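Local coordinates for protein aclacinomycin oxidoreductase (AknOx) (Streptomyces galilaeus, PDB 2IPI) that catalyses two successive oxygen-dependent oxidations of the terminal sugar in aclacinomycin biosynthesis, using a bicovalently attached FAD and releasing hydrogen peroxide, at residues W257-D270 / W372-S385. Numbering follows the deposited sequence.
Sequences WSALTEEAFTRIID and WTAAQAATLYRHLS
Y381 and F265 meet in an offset edge-to-face pair at the heart of an aromatic cluster, completed by W257, that joins two helices packed side by side on the seven-stranded antiparallel sheet of this berberine-bridge-type flavoenzyme. The axes of the first part of helix 262-278, residues 262-270, and of helix 374-385 approach to 9.8 Å, their directions 127° apart, and Y381 shows how one long side chain can span such an interface. Its CB begins beside the F265 ring, near CD2. With CG anti to the backbone N (chi1 -176°), the ring reaches across to the start of the partner helix. Y381 CD1 lies 3.3 Å from F265 CG, and the tyrosine edge is toward the phenylalanine face, the planes 66° apart. E262 covers one face of the tyrosine: its CG is nearest CD2 and 3.6 Å from Y381 CG, its CB is nearest CE2, and its CA sits over the ring centre, 3.5 Å from the centroid, in a CH-pi contact. S385 CB covers the opposite face toward the rim, so the phenol is sandwiched between the first turn of one helix and the last of the other. CE1 touches W257 CZ3 obliquely. Y381 CZ lies 3.4 Å from E262 N, and at the tip the hydroxyl donates a weak hydrogen bond to the carbonyl of L260. F265 in turn is a knob in the hole formed by A377, L380, Y381 and L384. Farther along, I269 CG2 bridges A377 CB and W372 CD1; I269 and L384 both also touch L295 of strand 290-296, on the sheet. Back beside Y381, at the end opposite W372, W257 CZ3 lies 3.6 Å from S385 OG, a hydroxyl hydrogen-bonded to R298 NH1.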
loop_
_atom_site.group_PDB
_atom_site.type_symbol
_atom_site.label_atom_id
_atom_site.label_comp_id
_atom_site.label_asym_id
_atom_site.label_seq_id
_atom_site.Cartn_x
_atom_site.Cartn_y
_atom_site.Cartn_z
ATOM N N TRP A 257 2.939 -24.732 14.898
ATOM C CA TRP A 257 2.371 -25.537 13.823
ATOM C C TRP A 257 2.163 -26.980 14.264
ATOM O O TRP A 257 1.254 -27.661 13.799
ATOM C CB TRP A 257 3.248 -25.503 12.545
ATOM C CG TRP A 257 2.679 -24.518 11.555
ATOM C CD1 TRP A 257 3.102 -23.244 11.326
ATOM C CD2 TRP A 257 1.576 -24.739 10.668
ATOM N NE1 TRP A 257 2.338 -22.654 10.354
ATOM C CE2 TRP A 257 1.388 -23.552 9.930
ATOM C CE3 TRP A 257 0.723 -25.819 10.416
ATOM C CZ2 TRP A 257 0.388 -23.408 8.969
ATOM C CZ3 TRP A 257 -0.264 -25.678 9.463
ATOM C CH2 TRP A 257 -0.429 -24.488 8.740
ATOM N N SER A 258 3.021 -27.469 15.157
ATOM C CA SER A 258 2.922 -28.888 15.509
ATOM C C SER A 258 1.642 -29.171 16.266
ATOM O O SER A 258 1.090 -30.274 16.213
ATOM C CB SER A 258 4.151 -29.316 16.315
ATOM O OG SER A 258 4.186 -28.665 17.570
ATOM N N ALA A 259 1.127 -28.175 17.004
ATOM C CA ALA A 259 -0.090 -28.429 17.774
ATOM C C ALA A 259 -1.325 -27.983 17.002
ATOM O O ALA A 259 -2.458 -28.021 17.468
ATOM C CB ALA A 259 -0.027 -27.736 19.118
ATOM N N LEU A 260 -1.075 -27.533 15.773
ATOM C CA LEU A 260 -2.171 -27.071 14.935
ATOM C C LEU A 260 -2.718 -28.212 14.082
ATOM O O LEU A 260 -1.957 -28.963 13.478
ATOM C CB LEU A 260 -1.729 -25.903 14.047
ATOM C CG LEU A 260 -1.705 -24.557 14.790
ATOM C CD1 LEU A 260 -1.101 -23.475 13.910
ATOM C CD2 LEU A 260 -3.108 -24.195 15.250
ATOM N N THR A 261 -4.035 -28.292 14.075
ATOM C CA THR A 261 -4.787 -29.267 13.300
ATOM C C THR A 261 -5.565 -28.538 12.214
ATOM O O THR A 261 -5.788 -27.328 12.352
ATOM C CB THR A 261 -5.767 -30.087 14.166
ATOM O OG1 THR A 261 -5.378 -30.069 15.547
ATOM C CG2 THR A 261 -5.742 -31.540 13.712
ATOM N N GLU A 262 -5.970 -29.245 11.164
ATOM C CA GLU A 262 -6.781 -28.575 10.146
ATOM C C GLU A 262 -8.022 -27.991 10.809
ATOM O O GLU A 262 -8.412 -26.843 10.557
ATOM C CB GLU A 262 -7.148 -29.530 9.012
ATOM C CG GLU A 262 -7.547 -28.746 7.766
ATOM C CD GLU A 262 -8.581 -29.447 6.923
ATOM O OE1 GLU A 262 -9.531 -28.771 6.474
ATOM O OE2 GLU A 262 -8.420 -30.668 6.710
ATOM N N GLU A 263 -8.625 -28.811 11.671
ATOM C CA GLU A 263 -9.813 -28.348 12.375
ATOM C C GLU A 263 -9.561 -27.114 13.239
ATOM O O GLU A 263 -10.358 -26.169 13.191
ATOM C CB GLU A 263 -10.430 -29.436 13.271
ATOM C CG GLU A 263 -9.711 -30.755 13.362
ATOM C CD GLU A 263 -10.608 -31.971 13.288
ATOM O OE1 GLU A 263 -11.507 -32.092 14.154
ATOM O OE2 GLU A 263 -10.432 -32.809 12.372
ATOM N N ALA A 264 -8.515 -27.072 14.063
ATOM C CA ALA A 264 -8.333 -25.877 14.894
ATOM C C ALA A 264 -7.968 -24.661 14.038
ATOM O O ALA A 264 -8.481 -23.569 14.306
ATOM C CB ALA A 264 -7.288 -26.074 15.972
ATOM N N PHE A 265 -7.108 -24.799 13.033
ATOM C CA PHE A 265 -6.759 -23.681 12.147
ATOM C C PHE A 265 -8.025 -23.033 11.599
ATOM O O PHE A 265 -8.173 -21.811 11.593
ATOM C CB PHE A 265 -5.877 -24.172 11.006
ATOM C CG PHE A 265 -5.428 -23.185 9.945
ATOM C CD1 PHE A 265 -4.219 -22.515 10.078
ATOM C CD2 PHE A 265 -6.196 -22.937 8.817
ATOM C CE1 PHE A 265 -3.778 -21.620 9.115
ATOM C CE2 PHE A 265 -5.770 -22.033 7.854
ATOM C CZ PHE A 265 -4.566 -21.368 8.013
ATOM N N THR A 266 -8.950 -23.874 11.149
ATOM C CA THR A 266 -10.207 -23.415 10.570
ATOM C C THR A 266 -11.089 -22.734 11.593
ATOM O O THR A 266 -11.750 -21.734 11.306
ATOM C CB THR A 266 -10.974 -24.587 9.930
ATOM O OG1 THR A 266 -10.339 -24.967 8.703
ATOM C CG2 THR A 266 -12.392 -24.176 9.568
ATOM N N ARG A 267 -11.157 -23.230 12.840
ATOM C CA ARG A 267 -11.922 -22.468 13.820
ATOM C C ARG A 267 -11.335 -21.063 13.993
ATOM O O ARG A 267 -12.092 -20.115 14.132
ATOM C CB ARG A 267 -11.942 -23.158 15.183
ATOM C CG ARG A 267 -12.429 -24.590 15.063
ATOM C CD ARG A 267 -13.830 -24.708 15.634
ATOM N NE ARG A 267 -14.842 -24.592 14.583
ATOM C CZ ARG A 267 -15.987 -25.254 14.630
ATOM N NH1 ARG A 267 -16.870 -25.108 13.642
ATOM N NH2 ARG A 267 -16.249 -26.058 15.653
ATOM N N ILE A 268 -10.016 -20.990 13.990
ATOM C CA ILE A 268 -9.266 -19.750 14.129
ATOM C C ILE A 268 -9.607 -18.832 12.959
ATOM O O ILE A 268 -9.966 -17.671 13.137
ATOM C CB ILE A 268 -7.751 -20.021 14.200
ATOM C CG1 ILE A 268 -7.262 -20.366 15.613
ATOM C CG2 ILE A 268 -6.919 -18.875 13.642
ATOM C CD1 ILE A 268 -5.816 -20.814 15.657
ATOM N N ILE A 269 -9.494 -19.398 11.753
ATOM C CA ILE A 269 -9.888 -18.634 10.569
ATOM C C ILE A 269 -11.328 -18.167 10.681
ATOM O O ILE A 269 -11.640 -16.982 10.551
ATOM C CB ILE A 269 -9.719 -19.464 9.279
ATOM C CG1 ILE A 269 -8.261 -19.700 8.897
ATOM C CG2 ILE A 269 -10.505 -18.825 8.140
ATOM C CD1 ILE A 269 -7.491 -18.471 8.478
ATOM N N ASP A 270 -12.230 -19.117 10.920
ATOM C CA ASP A 270 -13.653 -18.778 10.918
ATOM C C ASP A 270 -13.984 -17.813 12.047
ATOM O O ASP A 270 -14.790 -16.895 11.850
ATOM C CB ASP A 270 -14.488 -20.056 11.003
ATOM C CG ASP A 270 -14.339 -20.902 9.741
ATOM O OD1 ASP A 270 -13.856 -20.365 8.725
ATOM O OD2 ASP A 270 -14.700 -22.102 9.784
ATOM N N TRP A 372 -13.697 -15.714 4.579
ATOM C CA TRP A 372 -13.423 -16.840 3.696
ATOM C C TRP A 372 -14.525 -17.898 3.817
ATOM O O TRP A 372 -15.260 -17.898 4.813
ATOM C CB TRP A 372 -12.099 -17.487 4.050
ATOM C CG TRP A 372 -10.848 -16.684 3.989
ATOM C CD1 TRP A 372 -10.032 -16.332 5.032
ATOM C CD2 TRP A 372 -10.243 -16.127 2.819
ATOM N NE1 TRP A 372 -8.969 -15.590 4.570
ATOM C CE2 TRP A 372 -9.075 -15.450 3.220
ATOM C CE3 TRP A 372 -10.608 -16.146 1.467
ATOM C CZ2 TRP A 372 -8.245 -14.789 2.313
ATOM C CZ3 TRP A 372 -9.781 -15.489 0.580
ATOM C CH2 TRP A 372 -8.626 -14.828 0.997
ATOM N N THR A 373 -14.643 -18.802 2.848
ATOM C CA THR A 373 -15.595 -19.896 2.967
ATOM C C THR A 373 -14.986 -21.063 3.744
ATOM O O THR A 373 -13.790 -21.035 4.027
ATOM C CB THR A 373 -16.062 -20.386 1.583
ATOM O OG1 THR A 373 -16.869 -21.554 1.763
ATOM C CG2 THR A 373 -14.932 -20.832 0.675
ATOM N N ALA A 374 -15.794 -22.084 4.024
ATOM C CA ALA A 374 -15.281 -23.348 4.543
ATOM C C ALA A 374 -14.155 -23.883 3.659
ATOM O O ALA A 374 -13.104 -24.305 4.123
ATOM C CB ALA A 374 -16.381 -24.400 4.655
ATOM N N ALA A 375 -14.398 -23.858 2.352
ATOM C CA ALA A 375 -13.465 -24.421 1.377
ATOM C C ALA A 375 -12.199 -23.586 1.245
ATOM O O ALA A 375 -11.096 -24.125 1.170
ATOM C CB ALA A 375 -14.157 -24.556 0.031
ATOM N N GLN A 376 -12.353 -22.260 1.216
ATOM C CA GLN A 376 -11.176 -21.395 1.098
ATOM C C GLN A 376 -10.271 -21.564 2.312
ATOM O O GLN A 376 -9.054 -21.695 2.192
ATOM C CB GLN A 376 -11.602 -19.939 0.908
ATOM C CG GLN A 376 -12.104 -19.622 -0.499
ATOM C CD GLN A 376 -12.862 -18.310 -0.584
ATOM O OE1 GLN A 376 -12.588 -17.511 -1.492
ATOM N NE2 GLN A 376 -13.795 -18.081 0.328
ATOM N N ALA A 377 -10.845 -21.590 3.509
ATOM C CA ALA A 377 -10.068 -21.829 4.720
ATOM C C ALA A 377 -9.234 -23.105 4.593
ATOM O O ALA A 377 -8.106 -23.166 5.080
ATOM C CB ALA A 377 -10.990 -21.918 5.920
ATOM N N ALA A 378 -9.831 -24.085 3.917
ATOM C CA ALA A 378 -9.216 -25.401 3.777
ATOM C C ALA A 378 -8.103 -25.396 2.737
ATOM O O ALA A 378 -7.125 -26.131 2.904
ATOM C CB ALA A 378 -10.270 -26.438 3.431
ATOM N N THR A 379 -8.269 -24.599 1.690
ATOM C CA THR A 379 -7.265 -24.336 0.664
ATOM C C THR A 379 -6.028 -23.741 1.329
ATOM O O THR A 379 -4.890 -24.144 1.083
ATOM C CB THR A 379 -7.785 -23.366 -0.413
ATOM O OG1 THR A 379 -8.796 -24.007 -1.208
ATOM C CG2 THR A 379 -6.681 -22.956 -1.371
ATOM N N LEU A 380 -6.304 -22.775 2.199
ATOM C CA LEU A 380 -5.324 -22.093 3.020
ATOM C C LEU A 380 -4.520 -23.099 3.835
ATOM O O LEU A 380 -3.298 -23.190 3.706
ATOM C CB LEU A 380 -6.019 -21.097 3.956
ATOM C CG LEU A 380 -5.675 -19.615 3.803
ATOM C CD1 LEU A 380 -4.955 -19.336 2.499
ATOM C CD2 LEU A 380 -6.929 -18.762 3.898
ATOM N N TYR A 381 -5.197 -23.874 4.678
ATOM C CA TYR A 381 -4.473 -24.822 5.523
ATOM C C TYR A 381 -3.620 -25.781 4.702
ATOM O O TYR A 381 -2.436 -25.967 5.007
ATOM C CB TYR A 381 -5.436 -25.604 6.427
ATOM C CG TYR A 381 -4.716 -26.527 7.391
ATOM C CD1 TYR A 381 -4.292 -26.034 8.622
ATOM C CD2 TYR A 381 -4.453 -27.856 7.108
ATOM C CE1 TYR A 381 -3.632 -26.848 9.518
ATOM C CE2 TYR A 381 -3.797 -28.681 8.003
ATOM C CZ TYR A 381 -3.389 -28.167 9.214
ATOM O OH TYR A 381 -2.732 -28.959 10.127
ATOM N N ARG A 382 -4.167 -26.432 3.678
ATOM C CA ARG A 382 -3.372 -27.440 2.966
ATOM C C ARG A 382 -2.117 -26.850 2.346
ATOM O O ARG A 382 -1.016 -27.415 2.382
ATOM C CB ARG A 382 -4.199 -28.110 1.875
ATOM C CG ARG A 382 -3.679 -29.471 1.420
ATOM C CD ARG A 382 -4.496 -29.920 0.204
ATOM N NE ARG A 382 -5.885 -29.446 0.286
ATOM C CZ ARG A 382 -6.484 -28.688 -0.616
ATOM N NH1 ARG A 382 -5.821 -28.299 -1.690
ATOM N NH2 ARG A 382 -7.736 -28.279 -0.504
ATOM N N HIS A 383 -2.271 -25.687 1.714
ATOM C CA HIS A 383 -1.098 -25.085 1.069
ATOM C C HIS A 383 -0.134 -24.514 2.085
ATOM O O HIS A 383 1.074 -24.392 1.846
ATOM C CB HIS A 383 -1.549 -23.994 0.107
ATOM C CG HIS A 383 -1.639 -24.496 -1.306
ATOM N ND1 HIS A 383 -2.806 -24.976 -1.856
ATOM C CD2 HIS A 383 -0.697 -24.595 -2.264
ATOM C CE1 HIS A 383 -2.574 -25.346 -3.098
ATOM N NE2 HIS A 383 -1.305 -25.126 -3.382
ATOM N N LEU A 384 -0.661 -24.145 3.263
ATOM C CA LEU A 384 0.315 -23.593 4.217
ATOM C C LEU A 384 0.975 -24.758 4.944
ATOM O O LEU A 384 2.172 -24.726 5.192
ATOM C CB LEU A 384 -0.347 -22.578 5.141
ATOM C CG LEU A 384 -0.626 -21.193 4.532
ATOM C CD1 LEU A 384 -1.590 -20.376 5.383
ATOM C CD2 LEU A 384 0.670 -20.431 4.311
ATOM N N SER A 385 0.217 -25.795 5.271
ATOM C CA SER A 385 0.760 -26.907 6.041
ATOM C C SER A 385 1.809 -27.718 5.286
ATOM O O SER A 385 2.701 -28.317 5.901
ATOM C CB SER A 385 -0.374 -27.830 6.500
ATOM O OG SER A 385 0.134 -28.679 7.526
#